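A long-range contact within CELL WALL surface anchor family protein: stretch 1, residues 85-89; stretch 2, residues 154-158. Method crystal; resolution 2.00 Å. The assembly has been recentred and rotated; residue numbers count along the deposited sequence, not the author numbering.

Stretch 1, residues 85-89: SIYNS
Stretch 2 (154-158) GLTSS

This is a small, side-chain-mediated contact in which the end of one strand and the loop residues after it rest on one face of a second strand, held by a single hydrogen bond from Asn88 to Ser157 and by the packing of Leu155 against the backbone of Ile86 to Asn88. Both stretches belong to one chain, the touching residues lie at least 67 positions apart in sequence, and the buried surface is 201 Å² with both sides summed.

The backbone is extended through most of the contact. Ser85, Ile86 and Tyr87 form a strand, with phi/psi of -150/144, -125/150 and -95/154. Asn88 leaves that conformation at -108/9, and Ser89 returns to extended values at -142/146. The second stretch is strand throughout: Gly154 at -124/161, Leu155 at -103/117, Thr156 at -124/137, Ser157 at -128/143 and Ser158 at -142/151. From first to last CA, the two stretches run in the same general direction. The closest CA atoms are those of Asn88 and Leu155, at 6.9 Å. No backbone-to-backbone hydrogen bond joins the stretches, and every contact within 4.5 Å involves a side-chain atom of at least one partner.

The alternation of the second strand matches which side chains take part. Leu155 and Ser157 direct their CA-to-CB bonds toward the first stretch, whereas Thr156 between them points away. On the other side of the contact, Asn88 points toward the second strand, Tyr87 away and Ile86 sideways, although the end of the Ile86 side chain comes nearer.

The polar link depends on Asn88 adopting chi1 of 69° (p) and chi2 of -18°, which carries its amide to Ser157. Asn88 ND2 donates to Ser157 OG over 2.8 Å, with an N-H...acceptor angle of 160°; the short distance and nearly straight approach both support a well-formed bond. Ser157 contributes with chi1 of -66° (m), and its hydroxyl also has a hydrogen-bonding partner elsewhere in the structure. On its way to Ser157, the amide passes Thr156, whose backbone C lies 4.3 Å from Asn88 ND2.

The apolar part centres on Leu155, with chi1 of 179° (t) and chi2 of 56° (p). Its CD2 methyl lies 3.7 Å from Ile86 O and 3.7 Å from Asn88 N, and 4.2 Å from Tyr87 C. One methyl therefore packs along three successive residues of backbone, and these are van der Waals approaches. It also meets the Asn88 side chain, with Leu155 CD2 3.8 Å from Asn88 CB. Asn88 thus combines both modes of contact, its CB beside the leucine and its ND2 bonded to the serine.

The areas covered agree with this picture: 78 Å² on Asn88 and 76 Å² on Leu155, against 23 Å² on Ser157 and 21 Å² on Ile86. Ile86 has chi1 of 57° (p) and chi2 of 166° (t); the nearest approach of its side chain is Ile86 CG1 to Leu155 CD2, 5.1 Å, so its close approach is through its carbonyl oxygen. Ser85, Ser89, Gly154 and Ser158 make no contact across the pair.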

ATOM      1  N   SER A  85      -4.341  -3.283 -16.315  1.00 33.92           N
ATOM      2  CA  SER A  85      -4.518  -3.593 -14.905  1.00 34.35           C
ATOM      3  C   SER A  85      -3.209  -3.620 -14.135  1.00 30.64           C
ATOM      4  O   SER A  85      -2.186  -4.090 -14.671  1.00 31.53           O
ATOM      5  CB  SER A  85      -5.209  -4.962 -14.756  1.00 41.05           C
ATOM      6  OG  SER A  85      -5.659  -5.113 -13.415  1.00 43.52           O
ATOM      7  N   ILE A  86      -3.249  -3.157 -12.885  1.00 26.53           N
ATOM      8  CA  ILE A  86      -2.051  -3.162 -12.027  1.00 29.46           C
ATOM      9  C   ILE A  86      -2.261  -3.889 -10.689  1.00 29.60           C
ATOM     10  O   ILE A  86      -3.375  -3.925 -10.177  1.00 29.19           O
ATOM     11  CB  ILE A  86      -1.563  -1.729 -11.712  1.00 28.89           C
ATOM     12  CG1 ILE A  86      -2.673  -0.912 -11.061  1.00 29.19           C
ATOM     13  CG2 ILE A  86      -1.067  -1.025 -12.986  1.00 30.16           C
ATOM     14  CD1 ILE A  86      -2.167   0.380 -10.419  1.00 28.61           C
ATOM     15  N   TYR A  87      -1.183  -4.475 -10.155  1.00 30.32           N
ATOM     16  CA  TYR A  87      -1.146  -5.006  -8.777  1.00 29.98           C
ATOM     17  C   TYR A  87      -0.565  -3.949  -7.837  1.00 30.47           C
ATOM     18  O   TYR A  87       0.216  -3.102  -8.281  1.00 31.47           O
ATOM     19  CB  TYR A  87      -0.229  -6.215  -8.706  1.00 29.37           C
ATOM     20  CG  TYR A  87      -0.687  -7.445  -9.460  1.00 33.01           C
ATOM     21  CD1 TYR A  87      -1.952  -7.985  -9.255  1.00 34.08           C
ATOM     22  CD2 TYR A  87       0.170  -8.097 -10.339  1.00 34.56           C
ATOM     23  CE1 TYR A  87      -2.348  -9.137  -9.908  1.00 36.30           C
ATOM     24  CE2 TYR A  87      -0.216  -9.234 -11.000  1.00 38.08           C
ATOM     25  CZ  TYR A  87      -1.478  -9.750 -10.790  1.00 39.28           C
ATOM     26  OH  TYR A  87      -1.857 -10.894 -11.450  1.00 43.87           O
ATOM     27  N   ASN A  88      -0.912  -3.995  -6.538  1.00 29.37           N
ATOM     28  CA  ASN A  88      -0.250  -3.145  -5.533  1.00 26.74           C
ATOM     29  C   ASN A  88       0.686  -3.970  -4.621  1.00 29.00           C
ATOM     30  O   ASN A  88       1.176  -3.472  -3.609  1.00 30.05           O
ATOM     31  CB  ASN A  88      -1.276  -2.403  -4.671  1.00 27.09           C
ATOM     32  CG  ASN A  88      -2.063  -3.336  -3.741  1.00 29.17           C
ATOM     33  OD1 ASN A  88      -2.105  -4.570  -3.958  1.00 30.79           O
ATOM     34  ND2 ASN A  88      -2.740  -2.745  -2.741  1.00 27.02           N
ATOM     35  N   SER A  89       0.928  -5.234  -4.956  1.00 32.00           N
ATOM     36  CA  SER A  89       1.823  -6.029  -4.129  1.00 35.60           C
ATOM     37  C   SER A  89       2.670  -6.923  -4.995  1.00 37.81           C
ATOM     38  O   SER A  89       2.212  -7.373  -6.035  1.00 35.97           O
ATOM     39  CB  SER A  89       1.048  -6.872  -3.115  1.00 39.52           C
ATOM     40  OG  SER A  89       0.096  -7.671  -3.778  1.00 43.73           O
ATOM     41  N   GLY A 154      -8.569   4.219  -6.288  1.00 29.02           N
ATOM     42  CA  GLY A 154      -7.317   3.609  -5.869  1.00 28.34           C
ATOM     43  C   GLY A 154      -7.484   2.155  -5.468  1.00 26.60           C
ATOM     44  O   GLY A 154      -8.576   1.684  -5.163  1.00 26.53           O
ATOM     45  N   LEU A 155      -6.378   1.440  -5.464  1.00 24.56           N
ATOM     46  CA  LEU A 155      -6.350   0.059  -5.027  1.00 25.35           C
ATOM     47  C   LEU A 155      -5.746   0.066  -3.625  1.00 25.25           C
ATOM     48  O   LEU A 155      -4.571   0.467  -3.438  1.00 23.70           O
ATOM     49  CB  LEU A 155      -5.478  -0.749  -5.982  1.00 26.59           C
ATOM     50  CG  LEU A 155      -5.312  -2.235  -5.672  1.00 31.05           C
ATOM     51  CD1 LEU A 155      -6.650  -2.930  -5.583  1.00 35.45           C
ATOM     52  CD2 LEU A 155      -4.443  -2.877  -6.747  1.00 31.31           C
ATOM     53  N   THR A 156      -6.546  -0.370  -2.648  1.00 27.06           N
ATOM     54  CA  THR A 156      -6.240  -0.154  -1.233  1.00 26.61           C
ATOM     55  C   THR A 156      -6.199  -1.487  -0.495  1.00 27.65           C
ATOM     56  O   THR A 156      -7.046  -2.384  -0.742  1.00 29.80           O
ATOM     57  CB  THR A 156      -7.291   0.785  -0.593  1.00 26.88           C
ATOM     58  OG1 THR A 156      -7.255   2.083  -1.233  1.00 27.50           O
ATOM     59  CG2 THR A 156      -7.066   0.954   0.926  1.00 26.34           C
ATOM     60  N   SER A 157      -5.190  -1.645   0.373  1.00 25.10           N
ATOM     61  CA  SER A 157      -5.031  -2.823   1.195  1.00 25.33           C
ATOM     62  C   SER A 157      -4.871  -2.335   2.633  1.00 25.26           C
ATOM     63  O   SER A 157      -4.239  -1.268   2.866  1.00 25.54           O
ATOM     64  CB  SER A 157      -3.785  -3.597   0.761  1.00 27.98           C
ATOM     65  OG  SER A 157      -3.900  -4.143  -0.570  1.00 31.69           O
ATOM     66  N   SER A 158      -5.440  -3.056   3.605  1.00 26.62           N
ATOM     67  CA  SER A 158      -5.257  -2.643   5.003  1.00 26.80           C
ATOM     68  C   SER A 158      -5.099  -3.868   5.870  1.00 27.12           C
ATOM     69  O   SER A 158      -5.625  -4.952   5.545  1.00 28.08           O
ATOM     70  CB  SER A 158      -6.432  -1.805   5.522  1.00 28.83           C
ATOM     71  OG  SER A 158      -7.627  -2.585   5.456  1.00 35.23           O
TER